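PDB 2GEY: AclR protein from Streptomyces galilaeus, which probably acts as a hydroxylase in the biosynthesis of aromatic polyketide antibiotics, on a fold shared with the SnoaL-like polyketide cyclases. Local coordinates for residues 88-93 against 125-130; 56-61 against 83-88; 20-25 against 50-55; 79-84 against 99-104. One frame throughout, in Å; residues are numbered along the deposited sequence.

Interaction 1: residues 88-93 against 125-130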
loop_
_atom_site.group_PDB
_atom_site.type_symbol
_atom_site.label_atom_id
_atom_site.label_comp_id
_atom_site.label_asym_id
_atom_site.label_seq_id
_atom_site.Cartn_x
_atom_site.Cartn_y
_atom_site.Cartn_z
ATOM N N GLU A 88 -2.216 1.466 24.961
ATOM C CA GLU A 88 -0.827 1.661 24.557
ATOM C C GLU A 88 -0.539 0.897 23.263
ATOM O O GLU A 88 -0.972 -0.241 23.083
ATOM C CB GLU A 88 0.152 1.242 25.663
ATOM C CG GLU A 88 1.588 1.733 25.433
ATOM C CD GLU A 88 2.559 1.304 26.524
ATOM O OE1 GLU A 88 3.695 0.902 26.187
ATOM O OE2 GLU A 88 2.207 1.393 27.719
ATOM N N PHE A 89 0.180 1.553 22.355
ATOM C CA PHE A 89 0.535 0.961 21.077
ATOM C C PHE A 89 1.904 1.457 20.628
ATOM O O PHE A 89 2.165 2.659 20.643
ATOM C CB PHE A 89 -0.520 1.302 20.022
ATOM C CG PHE A 89 -0.400 0.487 18.771
ATOM C CD1 PHE A 89 -0.663 -0.875 18.792
ATOM C CD2 PHE A 89 -0.016 1.070 17.577
ATOM C CE1 PHE A 89 -0.549 -1.637 17.643
ATOM C CE2 PHE A 89 0.102 0.314 16.419
ATOM C CZ PHE A 89 -0.168 -1.041 16.452
ATOM N N MET A 90 2.766 0.518 20.235
ATOM C CA MET A 90 4.150 0.807 19.839
ATOM C C MET A 90 4.880 1.681 20.856
ATOM O O MET A 90 5.649 2.568 20.486
ATOM C CB MET A 90 4.188 1.477 18.468
ATOM C CG MET A 90 3.518 0.689 17.371
ATOM S SD MET A 90 3.763 1.396 15.733
ATOM C CE MET A 90 3.438 3.123 16.014
ATOM N N GLY A 91 4.626 1.429 22.138
ATOM C CA GLY A 91 5.255 2.174 23.217
ATOM C C GLY A 91 4.692 3.563 23.464
ATOM O O GLY A 91 5.210 4.293 24.302
ATOM N N VAL A 92 3.629 3.931 22.752
ATOM C CA VAL A 92 3.024 5.255 22.896
ATOM C C VAL A 92 1.751 5.167 23.730
ATOM O O VAL A 92 0.850 4.394 23.410
ATOM C CB VAL A 92 2.689 5.861 21.519
ATOM C CG1 VAL A 92 2.039 7.235 21.674
ATOM C CG2 VAL A 92 3.942 5.947 20.676
ATOM N N GLN A 93 1.676 5.963 24.794
ATOM C CA GLN A 93 0.500 5.960 25.660
ATOM C C GLN A 93 -0.718 6.506 24.914
ATOM O O GLN A 93 -0.583 7.397 24.073
ATOM C CB GLN A 93 0.750 6.781 26.925
ATOM C CG GLN A 93 1.872 6.241 27.810
ATOM C CD GLN A 93 1.689 4.774 28.167
ATOM O OE1 GLN A 93 0.624 4.359 28.621
ATOM N NE2 GLN A 93 2.732 3.983 27.952
ATOM N N PRO A 125 -0.090 7.172 8.259
ATOM C CA PRO A 125 -0.918 8.160 8.963
ATOM C C PRO A 125 -0.990 7.906 10.469
ATOM O O PRO A 125 -1.043 8.853 11.260
ATOM C CB PRO A 125 -2.313 7.987 8.337
ATOM C CG PRO A 125 -2.135 7.142 7.152
ATOM C CD PRO A 125 -0.889 6.354 7.326
ATOM N N LEU A 126 -0.991 6.635 10.856
ATOM C CA LEU A 126 -0.989 6.273 12.267
ATOM C C LEU A 126 0.340 6.631 12.915
ATOM O O LEU A 126 0.376 7.136 14.043
ATOM C CB LEU A 126 -1.267 4.776 12.438
ATOM C CG LEU A 126 -1.276 4.237 13.873
ATOM C CD1 LEU A 126 -2.327 4.946 14.716
ATOM C CD2 LEU A 126 -1.523 2.737 13.867
ATOM N N LEU A 127 1.435 6.369 12.207
ATOM C CA LEU A 127 2.763 6.700 12.726
ATOM C C LEU A 127 2.913 8.199 12.986
ATOM O O LEU A 127 3.556 8.597 13.961
ATOM C CB LEU A 127 3.864 6.202 11.789
ATOM C CG LEU A 127 3.986 4.679 11.673
ATOM C CD1 LEU A 127 4.827 4.305 10.455
ATOM C CD2 LEU A 127 4.564 4.067 12.943
ATOM N N VAL A 128 2.306 9.018 12.131
ATOM C CA VAL A 128 2.280 10.463 12.346
ATOM C C VAL A 128 1.483 10.804 13.615
ATOM O O VAL A 128 1.948 11.589 14.447
ATOM C CB VAL A 128 1.714 11.205 11.114
ATOM C CG1 VAL A 128 1.534 12.695 11.405
ATOM C CG2 VAL A 128 2.638 11.018 9.930
ATOM N N ARG A 129 0.302 10.204 13.768
ATOM C CA ARG A 129 -0.554 10.454 14.934
ATOM C C ARG A 129 0.099 10.035 16.243
ATOM O O ARG A 129 -0.104 10.675 17.283
ATOM C CB ARG A 129 -1.900 9.741 14.789
ATOM C CG ARG A 129 -2.841 10.398 13.808
ATOM C CD ARG A 129 -3.402 11.721 14.331
ATOM N NE ARG A 129 -3.349 12.724 13.270
ATOM C CZ ARG A 129 -2.486 13.739 13.185
ATOM N NH1 ARG A 129 -1.575 13.974 14.128
ATOM N NH2 ARG A 129 -2.553 14.548 12.135
ATOM N N LEU A 130 0.890 8.969 16.191
ATOM C CA LEU A 130 1.605 8.493 17.364
ATOM C C LEU A 130 2.944 9.191 17.587
ATOM O O LEU A 130 3.650 8.865 18.542
ATOM C CB LEU A 130 1.827 6.986 17.264
ATOM C CG LEU A 130 0.538 6.165 17.277
ATOM C CD1 LEU A 130 0.870 4.713 17.210
ATOM C CD2 LEU A 130 -0.300 6.450 18.500
#
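Val92 and Leu130 bring the two backbones nearest, with CA atoms 6.6 Å apart. Residues 88-93 form a type I' beta turn from Phe89 to Val92, in the loop between strands 74-84 and 98-110 of the SnoaL-like alpha+beta barrel. Residues 125-130 are the last turn of helix 124-129 and the residue after it. The turn is closed by Val92 N to Phe89 O, 2.9 Å, and by Phe89 N to Val92 O.

The contact between the segments is apolar. Leu130 lies in the middle and uses both branches. Its CD1 sits at the edge of the Phe89 ring, in the ring plane, 3.8 Å from Phe89 CD2. Its CD2 is 4.0 Å from Val92 CG1. Phe89 CG is anti to the backbone N (chi1 -167°), and the ring also reaches Leu126. Phe89 CE2 is 3.9 Å from Leu126 CD2. Phe58 packs on Phe89 edge-to-face. Met90 crosses Leu127 and Leu130 at about a right angle. Its chain bends at chi3 (-46°), which places CE between the two leucines. Packing is tight there: Met90 CE lies 3.4 Å from Leu127 CD2 and 3.2 Å from Leu130 CD1.

Interaction 2: residues 56-61 against 83-88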
loop_
_atom_site.group_PDB
_atom_site.type_symbol
_atom_site.label_atom_id
_atom_site.label_comp_id
_atom_site.label_asym_id
_atom_site.label_seq_id
_atom_site.Cartn_x
_atom_site.Cartn_y
_atom_site.Cartn_z
ATOM N N LYS A 56 -6.831 -4.353 21.405
ATOM C CA LYS A 56 -6.707 -3.715 22.719
ATOM C C LYS A 56 -6.383 -2.218 22.610
ATOM O O LYS A 56 -6.938 -1.399 23.340
ATOM C CB LYS A 56 -5.625 -4.410 23.546
ATOM C CG LYS A 56 -5.598 -3.964 24.984
ATOM C CD LYS A 56 -4.390 -4.506 25.748
ATOM C CE LYS A 56 -4.137 -3.695 27.016
ATOM N NZ LYS A 56 -3.740 -2.268 26.720
ATOM N N ALA A 57 -5.487 -1.873 21.691
ATOM C CA ALA A 57 -5.051 -0.489 21.509
ATOM C C ALA A 57 -6.148 0.361 20.863
ATOM O O ALA A 57 -6.309 1.543 21.205
ATOM C CB ALA A 57 -3.797 -0.447 20.666
ATOM N N PHE A 58 -6.891 -0.265 19.946
ATOM C CA PHE A 58 -7.924 0.389 19.141
ATOM C C PHE A 58 -9.264 -0.361 19.253
ATOM O O PHE A 58 -9.751 -0.935 18.273
ATOM C CB PHE A 58 -7.443 0.455 17.696
ATOM C CG PHE A 58 -6.086 1.084 17.556
ATOM C CD1 PHE A 58 -5.920 2.440 17.786
ATOM C CD2 PHE A 58 -4.968 0.315 17.245
ATOM C CE1 PHE A 58 -4.672 3.032 17.684
ATOM C CE2 PHE A 58 -3.711 0.905 17.135
ATOM C CZ PHE A 58 -3.567 2.263 17.362
ATOM N N PRO A 59 -9.873 -0.334 20.450
ATOM C CA PRO A 59 -11.035 -1.185 20.769
ATOM C C PRO A 59 -12.310 -0.894 19.981
ATOM O O PRO A 59 -13.229 -1.722 19.977
ATOM C CB PRO A 59 -11.261 -0.917 22.256
ATOM C CG PRO A 59 -10.677 0.408 22.509
ATOM C CD PRO A 59 -9.484 0.499 21.604
ATOM N N ASP A 60 -12.366 0.270 19.338
ATOM C CA ASP A 60 -13.529 0.681 18.561
ATOM C C ASP A 60 -13.240 0.683 17.064
ATOM O O ASP A 60 -13.955 1.317 16.284
ATOM C CB ASP A 60 -13.986 2.071 19.011
ATOM C CG ASP A 60 -12.917 3.140 18.837
ATOM O OD1 ASP A 60 -11.792 2.848 18.367
ATOM O OD2 ASP A 60 -13.209 4.294 19.187
ATOM N N LEU A 61 -12.197 -0.026 16.648
ATOM C CA LEU A 61 -11.763 0.071 15.261
ATOM C C LEU A 61 -12.867 -0.376 14.305
ATOM O O LEU A 61 -13.707 -1.224 14.647
ATOM C CB LEU A 61 -10.469 -0.707 15.015
ATOM C CG LEU A 61 -10.509 -2.227 15.176
ATOM C CD1 LEU A 61 -11.017 -2.916 13.907
ATOM C CD2 LEU A 61 -9.117 -2.745 15.547
ATOM N N ALA A 83 -10.196 4.400 14.001
ATOM C CA ALA A 83 -10.343 4.033 15.396
ATOM C C ALA A 83 -9.964 5.191 16.301
ATOM O O ALA A 83 -9.514 6.237 15.833
ATOM C CB ALA A 83 -9.458 2.839 15.709
ATOM N N THR A 84 -10.139 4.971 17.599
ATOM C CA THR A 84 -9.619 5.875 18.619
ATOM C C THR A 84 -8.470 5.165 19.331
ATOM O O THR A 84 -8.543 3.960 19.593
ATOM C CB THR A 84 -10.707 6.242 19.644
ATOM O OG1 THR A 84 -11.921 6.550 18.955
ATOM C CG2 THR A 84 -10.292 7.443 20.437
ATOM N N HIS A 85 -7.418 5.912 19.653
ATOM C CA HIS A 85 -6.260 5.353 20.340
ATOM C C HIS A 85 -6.531 5.334 21.845
ATOM O O HIS A 85 -6.352 6.345 22.533
ATOM C CB HIS A 85 -4.988 6.151 20.007
ATOM C CG HIS A 85 -3.739 5.569 20.595
ATOM N ND1 HIS A 85 -2.616 6.324 20.862
ATOM C CD2 HIS A 85 -3.443 4.305 20.981
ATOM C CE1 HIS A 85 -1.679 5.546 21.379
ATOM N NE2 HIS A 85 -2.159 4.319 21.470
ATOM N N GLN A 86 -6.973 4.175 22.335
ATOM C CA GLN A 86 -7.408 4.008 23.724
ATOM C C GLN A 86 -6.460 3.156 24.568
ATOM O O GLN A 86 -6.516 3.217 25.798
ATOM C CB GLN A 86 -8.802 3.367 23.778
ATOM C CG GLN A 86 -9.904 4.115 23.036
ATOM C CD GLN A 86 -10.335 5.418 23.701
ATOM O OE1 GLN A 86 -11.209 6.119 23.187
ATOM N NE2 GLN A 86 -9.737 5.747 24.839
ATOM N N GLY A 87 -5.607 2.361 23.928
ATOM C CA GLY A 87 -4.625 1.537 24.646
ATOM C C GLY A 87 -3.217 1.766 24.132
ATOM O O GLY A 87 -3.036 2.218 23.006
ATOM N N GLU A 88 -2.216 1.466 24.961
ATOM C CA GLU A 88 -0.827 1.661 24.557
ATOM C C GLU A 88 -0.539 0.897 23.263
ATOM O O GLU A 88 -0.972 -0.241 23.083
ATOM C CB GLU A 88 0.152 1.242 25.663
ATOM C CG GLU A 88 1.588 1.733 25.433
ATOM C CD GLU A 88 2.559 1.304 26.524
ATOM O OE1 GLU A 88 3.695 0.902 26.187
ATOM O OE2 GLU A 88 2.207 1.393 27.719
HETATM O O HOH W 1 -2.930 -1.503 24.234
#
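Phe58 and His85 meet obliquely, with ring planes at 37° and centroids 5.5 Å apart. They join the end of helix 44-57 to the end of strand 74-84 in the SnoaL-like alpha+beta barrel. Phe58 is the first residue to leave the helix, and a type I beta turn runs from it to Leu61. Phe58 CE1 lies 3.7 Å from His85 CD2. Thr84 O is at the edge of the Phe58 ring, near its plane. Phe58 also meets the ring of Trp101.

Pro59 crosses Gln86 at about a right angle, its CG and CD resting on CB and CG of the glutamine. Ala57 O, at the edge of the His85 ring, accepts two bonds. Gln86 N comes nearly along the C=O axis, while Gly87 N comes from the side, with a C=O...N angle of 119°; both donors are 2.9 Å from Ala57 O. The backbone of Gly87 packs close against Lys56 O and Ala57. Lys56 NZ reaches Glu88 O through one water.

Asp60 grips Thr84 with both carboxylate oxygens, each through its syn lone pair. Asp60 CG stands between the backbone N and the carbonyl carbon (chi1 60°), which turns the carboxylate toward Thr84. Thr84 OG1 is also hydrogen-bonded to Arg98 NH1. Thr84 N gives Asp60 OD1 a nearly straight bond of 2.8 Å, and Thr84 OG1 donates to Asp60 OD2 at 2.6 Å.

Interaction 3: residues 20-25 against 50-55; sequences WDLSGI and LMEGGL
Trp20 meets Leu55 from a backbone with positive phi (60°), an unusual setting for a tryptophan. It is the C-prime residue of a Schellman motif that ends helix 3-18. Its side chain crosses that of Leu55 at about a right angle, and Trp20 CD1 lies 3.5 Å from Leu55 CD1. The indole nitrogen, Trp20 NE1, has its polar partner outside the contact, in Leu61 O.

Leu22 carries much of the packing and points toward helix 44-57. Leu22 and Leu55 reach toward each other tip to tip, with Leu22 CG 3.8 Å from Leu55 CD2. The two branches of Leu55 are thus divided: CD1 goes to Trp20 and CD2 to Leu22. Leu22 also reaches one turn back along the helix. Leu22 CD1 rests 3.7 Å from Glu52 CG, in the aliphatic part of that acid. Leu22 and Met51 slide past each other in opposite directions.

Met51 bends at chi3 (71°), which places CE near Ile25. The two side chains meet tip to tip, with Met51 CE 3.9 Å from Ile25 CD1 and about as far from Ile25 CG2. Ile25 also packs on Met13, Ala16 and Trp17 of helix 3-18.

Asp21 faces away from helix 44-57 and serves its own segment. In one of two modelled conformers, Ser23 OG donates to the syn lone pair of Asp21 OD1 at 2.7 Å, and Gly24 N adds a weak capping bond. Arg19 pairs with Asp21 OD2. The arrangement is apolar packing of the Schellman-ended turn after helix 3-18, and the start of helix 23-26, against helix 44-57 of the SnoaL-like fold.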
loop_
_atom_site.group_PDB
_atom_site.type_symbol
_atom_site.label_atom_id
_atom_site.label_comp_id
_atom_site.label_asym_id
_atom_site.label_seq_id
_atom_site.Cartn_x
_atom_site.Cartn_y
_atom_site.Cartn_z
ATOM N N TRP A 20 -15.640 -6.799 16.623
ATOM C CA TRP A 20 -14.533 -7.064 17.542
ATOM C C TRP A 20 -14.503 -8.507 18.060
ATOM O O TRP A 20 -14.278 -8.748 19.255
ATOM C CB TRP A 20 -14.558 -6.037 18.684
ATOM C CG TRP A 20 -14.759 -4.665 18.137
ATOM C CD1 TRP A 20 -13.914 -3.985 17.312
ATOM C CD2 TRP A 20 -15.902 -3.827 18.319
ATOM N NE1 TRP A 20 -14.451 -2.772 16.984
ATOM C CE2 TRP A 20 -15.675 -2.648 17.584
ATOM C CE3 TRP A 20 -17.103 -3.962 19.022
ATOM C CZ2 TRP A 20 -16.596 -1.604 17.542
ATOM C CZ3 TRP A 20 -18.020 -2.924 18.977
ATOM C CH2 TRP A 20 -17.757 -1.757 18.252
ATOM N N ASP A 21 -14.702 -9.444 17.131
ATOM C CA ASP A 21 -14.797 -10.876 17.409
ATOM C C ASP A 21 -13.686 -11.624 16.672
ATOM O O ASP A 21 -13.868 -12.037 15.530
ATOM C CB ASP A 21 -16.161 -11.395 16.943
ATOM C CG ASP A 21 -16.295 -12.913 17.063
ATOM O OD1 ASP A 21 -15.521 -13.545 17.809
ATOM O OD2 ASP A 21 -17.192 -13.471 16.403
ATOM N N LEU A 22 -12.538 -11.805 17.310
ATOM C CA LEU A 22 -11.409 -12.417 16.611
ATOM C C LEU A 22 -11.688 -13.875 16.239
ATOM O O LEU A 22 -11.190 -14.354 15.228
ATOM C CB LEU A 22 -10.116 -12.298 17.416
ATOM C CG LEU A 22 -9.623 -10.880 17.712
ATOM C CD1 LEU A 22 -8.299 -10.936 18.461
ATOM C CD2 LEU A 22 -9.491 -10.081 16.441
ATOM N N SER A 23 -12.488 -14.571 17.048
ATOM C CA SER A 23 -12.832 -15.969 16.773
ATOM C C SER A 23 -13.554 -16.109 15.432
ATOM O O SER A 23 -13.391 -17.111 14.733
ATOM C CB SER A 23 -13.703 -16.559 17.897
ATOM O OG SER A 23 -15.059 -16.163 17.759
ATOM N N GLY A 24 -14.348 -15.097 15.074
ATOM C CA GLY A 24 -15.096 -15.062 13.812
ATOM C C GLY A 24 -14.243 -14.849 12.578
ATOM O O GLY A 24 -14.704 -15.047 11.455
ATOM N N ILE A 25 -12.995 -14.432 12.783
ATOM C CA ILE A 25 -12.030 -14.338 11.702
ATOM C C ILE A 25 -11.278 -15.667 11.593
ATOM O O ILE A 25 -11.236 -16.289 10.529
ATOM C CB ILE A 25 -11.015 -13.202 11.972
ATOM C CG1 ILE A 25 -11.740 -11.863 12.144
ATOM C CG2 ILE A 25 -9.968 -13.124 10.870
ATOM C CD1 ILE A 25 -10.945 -10.865 12.888
ATOM N N LEU A 50 -0.766 -10.080 17.258
ATOM C CA LEU A 50 -0.863 -8.741 16.676
ATOM C C LEU A 50 -2.315 -8.314 16.589
ATOM O O LEU A 50 -2.639 -7.144 16.785
ATOM C CB LEU A 50 -0.249 -8.704 15.276
ATOM C CG LEU A 50 1.273 -8.828 15.213
ATOM C CD1 LEU A 50 1.699 -9.069 13.775
ATOM C CD2 LEU A 50 1.934 -7.576 15.778
ATOM N N MET A 51 -3.185 -9.273 16.278
ATOM C CA MET A 51 -4.615 -9.000 16.191
ATOM C C MET A 51 -5.161 -8.627 17.569
ATOM O O MET A 51 -5.878 -7.637 17.704
ATOM C CB MET A 51 -5.355 -10.215 15.619
ATOM C CG MET A 51 -5.003 -10.493 14.163
ATOM S SD MET A 51 -5.509 -12.129 13.590
ATOM C CE MET A 51 -7.285 -11.921 13.517
ATOM N N GLU A 52 -4.803 -9.413 18.583
ATOM C CA GLU A 52 -5.225 -9.153 19.965
ATOM C C GLU A 52 -4.706 -7.806 20.469
ATOM O O GLU A 52 -5.446 -7.034 21.084
ATOM C CB GLU A 52 -4.741 -10.272 20.902
ATOM C CG GLU A 52 -5.461 -11.605 20.682
ATOM C CD GLU A 52 -4.892 -12.745 21.511
ATOM O OE1 GLU A 52 -3.670 -12.759 21.784
ATOM O OE2 GLU A 52 -5.678 -13.640 21.897
ATOM N N GLY A 53 -3.426 -7.539 20.225
ATOM C CA GLY A 53 -2.799 -6.290 20.668
ATOM C C GLY A 53 -3.386 -5.085 19.960
ATOM O O GLY A 53 -3.581 -4.030 20.566
ATOM N N GLY A 54 -3.671 -5.246 18.670
ATOM C CA GLY A 54 -4.287 -4.190 17.879
ATOM C C GLY A 54 -5.677 -3.846 18.378
ATOM O O GLY A 54 -6.026 -2.674 18.519
ATOM N N LEU A 55 -6.465 -4.874 18.668
ATOM C CA LEU A 55 -7.811 -4.679 19.192
ATOM C C LEU A 55 -7.803 -4.009 20.567
ATOM O O LEU A 55 -8.662 -3.181 20.866
ATOM C CB LEU A 55 -8.542 -6.023 19.252
ATOM C CG LEU A 55 -10.067 -6.038 19.344
ATOM C CD1 LEU A 55 -10.711 -5.045 18.401
ATOM C CD2 LEU A 55 -10.562 -7.457 19.054
#

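Interaction 4: residues 79-84 against 99-104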
loop_
_atom_site.group_PDB
_atom_site.type_symbol
_atom_site.label_atom_id
_atom_site.label_comp_id
_atom_site.label_asym_id
_atom_site.label_seq_id
_atom_site.Cartn_x
_atom_site.Cartn_y
_atom_site.Cartn_z
ATOM N N ILE A 79 -8.756 -1.749 2.227
ATOM C CA ILE A 79 -9.469 -1.415 3.448
ATOM C C ILE A 79 -8.870 -0.179 4.113
ATOM O O ILE A 79 -7.647 -0.038 4.178
ATOM C CB ILE A 79 -9.406 -2.600 4.432
ATOM C CG1 ILE A 79 -10.169 -3.800 3.854
ATOM C CG2 ILE A 79 -9.955 -2.207 5.807
ATOM C CD1 ILE A 79 -9.853 -5.113 4.512
ATOM N N THR A 80 -9.740 0.695 4.610
ATOM C CA THR A 80 -9.341 1.804 5.461
ATOM C C THR A 80 -9.827 1.513 6.872
ATOM O O THR A 80 -11.000 1.183 7.078
ATOM C CB THR A 80 -9.930 3.126 4.954
ATOM O OG1 THR A 80 -9.396 3.400 3.650
ATOM C CG2 THR A 80 -9.596 4.287 5.914
ATOM N N VAL A 81 -8.913 1.604 7.830
ATOM C CA VAL A 81 -9.239 1.395 9.237
ATOM C C VAL A 81 -9.304 2.742 9.935
ATOM O O VAL A 81 -8.437 3.597 9.723
ATOM C CB VAL A 81 -8.191 0.516 9.947
ATOM C CG1 VAL A 81 -8.600 0.272 11.403
ATOM C CG2 VAL A 81 -8.018 -0.806 9.208
ATOM N N THR A 82 -10.337 2.932 10.751
ATOM C CA THR A 82 -10.445 4.109 11.612
ATOM C C THR A 82 -10.732 3.665 13.034
ATOM O O THR A 82 -11.416 2.671 13.251
ATOM C CB THR A 82 -11.528 5.088 11.136
ATOM O OG1 THR A 82 -12.794 4.427 11.058
ATOM C CG2 THR A 82 -11.173 5.646 9.767
ATOM N N ALA A 83 -10.196 4.400 14.001
ATOM C CA ALA A 83 -10.343 4.033 15.396
ATOM C C ALA A 83 -9.964 5.191 16.301
ATOM O O ALA A 83 -9.514 6.237 15.833
ATOM C CB ALA A 83 -9.458 2.839 15.709
ATOM N N THR A 84 -10.139 4.971 17.599
ATOM C CA THR A 84 -9.619 5.875 18.619
ATOM C C THR A 84 -8.470 5.165 19.331
ATOM O O THR A 84 -8.543 3.960 19.593
ATOM C CB THR A 84 -10.707 6.242 19.644
ATOM O OG1 THR A 84 -11.921 6.550 18.955
ATOM C CG2 THR A 84 -10.292 7.443 20.437
ATOM N N VAL A 99 -7.571 7.953 14.784
ATOM C CA VAL A 99 -6.476 7.537 13.932
ATOM C C VAL A 99 -7.034 6.777 12.743
ATOM O O VAL A 99 -8.198 6.362 12.756
ATOM C CB VAL A 99 -5.456 6.648 14.684
ATOM C CG1 VAL A 99 -4.872 7.392 15.894
ATOM C CG2 VAL A 99 -6.082 5.313 15.117
ATOM N N SER A 100 -6.191 6.606 11.732
ATOM C CA SER A 100 -6.531 5.839 10.542
ATOM C C SER A 100 -5.296 5.182 9.935
ATOM O O SER A 100 -4.154 5.634 10.131
ATOM C CB SER A 100 -7.211 6.734 9.497
ATOM O OG SER A 100 -6.302 7.718 9.012
ATOM N N TRP A 101 -5.530 4.105 9.197
ATOM C CA TRP A 101 -4.511 3.540 8.342
ATOM C C TRP A 101 -5.169 2.774 7.201
ATOM O O TRP A 101 -6.398 2.710 7.114
ATOM C CB TRP A 101 -3.492 2.700 9.138
ATOM C CG TRP A 101 -3.996 1.464 9.790
ATOM C CD1 TRP A 101 -3.954 0.202 9.286
ATOM C CD2 TRP A 101 -4.567 1.356 11.098
ATOM N NE1 TRP A 101 -4.481 -0.686 10.185
ATOM C CE2 TRP A 101 -4.859 -0.005 11.311
ATOM C CE3 TRP A 101 -4.855 2.279 12.110
ATOM C CZ2 TRP A 101 -5.432 -0.470 12.498
ATOM C CZ3 TRP A 101 -5.429 1.824 13.278
ATOM C CH2 TRP A 101 -5.713 0.456 13.463
ATOM N N HIS A 102 -4.349 2.256 6.301
ATOM C CA HIS A 102 -4.842 1.685 5.053
ATOM C C HIS A 102 -4.102 0.404 4.799
ATOM O O HIS A 102 -2.920 0.288 5.118
ATOM C CB HIS A 102 -4.618 2.667 3.902
ATOM C CG HIS A 102 -5.134 4.041 4.191
ATOM N ND1 HIS A 102 -6.439 4.411 3.954
ATOM C CD2 HIS A 102 -4.532 5.117 4.752
ATOM C CE1 HIS A 102 -6.614 5.662 4.339
ATOM N NE2 HIS A 102 -5.470 6.117 4.820
ATOM N N LEU A 103 -4.789 -0.578 4.237
ATOM C CA LEU A 103 -4.147 -1.846 3.934
ATOM C C LEU A 103 -4.834 -2.550 2.781
ATOM O O LEU A 103 -5.971 -2.235 2.450
ATOM C CB LEU A 103 -4.151 -2.736 5.178
ATOM C CG LEU A 103 -5.531 -2.998 5.795
ATOM C CD1 LEU A 103 -6.087 -4.315 5.324
ATOM C CD2 LEU A 103 -5.473 -2.964 7.311
ATOM N N VAL A 104 -4.121 -3.496 2.188
ATOM C CA VAL A 104 -4.705 -4.435 1.256
ATOM C C VAL A 104 -4.447 -5.819 1.833
ATOM O O VAL A 104 -3.318 -6.150 2.217
ATOM C CB VAL A 104 -4.126 -4.315 -0.173
ATOM C CG1 VAL A 104 -4.660 -5.451 -1.065
ATOM C CG2 VAL A 104 -4.471 -2.966 -0.766
#
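Trp101 and Val81 face each other as a hydrogen-bonded pair of two antiparallel strands. Val81 N binds Trp101 O at 2.8 Å, and Trp101 N binds Val81 O at 3.0 Å. Similar paired bonds join Ile79 to Leu103 and Ala83 to Val99. The strand axes approach to 4.7 Å, at 159° between their directions.

From CB outward, the Val81 side chain lies over the Trp101 indole. Val81 CB is 3.6 Å above the ring plane, over its centre. Val81 CG1 is anti to the backbone N (chi1 -178°). It makes a CH-pi contact with the six-membered ring, 3.6 Å from the centroid, and its nearest ring atom is CZ2. Val81 CG2 lies toward the pyrrole nitrogen, 3.7 Å from Trp101 NE1. In one of two modelled conformers of Leu103, Val81 CG2 is also 3.8 Å from Leu103 CD2, and Leu103 CD1 packs on Ile79 CB. Val99 CG2 lies at the edge of the indole, in its plane.

The opposite face of the sheet is more polar. Thr80 and His102 lie side by side, pointing the same way, and His102 ND1 donates to Thr80 OG1 at 3.1 Å. The same hydroxyl is also hydrogen-bonded to Asp39 of the second subunit, so this face takes part in the dimer contact.

The pair belongs to the mixed sheet of the alpha+beta barrel. Strand 62-71 flanks strand 74-84, and strand 113-122 flanks strand 98-110. Helix 124-129 packs on the second strand: Leu126 touches Val99 and Trp101, and Pro125 touches His102.

How the interactions relate
Interactions 1, 2 and 4 form one continuous patch. Interactions 1 and 2 share Glu88, and Leu130 CD2 lies 3.3 Å from His85 ND1. Interaction 4 shares Ala83 and Thr84 with interaction 2, and Phe58 CE1 of interaction 2 lies 3.7 Å from Val99 CG2 of interaction 4. Interaction 4 reaches interaction 1 through Leu126 CD2, 3.8 Å from Trp101 CE3. Interaction 3 joins through interaction 2, by a probable hydrogen bond of 2.9 Å from Trp20 NE1 to Leu61 O. It does not touch interactions 1 or 4. Tetraethylene glycol, probably from crystallisation, is bound about 4 Å from the side chains of Phe89, Leu61 and Trp101. It may mark a pocket bordered by interactions 1, 2 and 4.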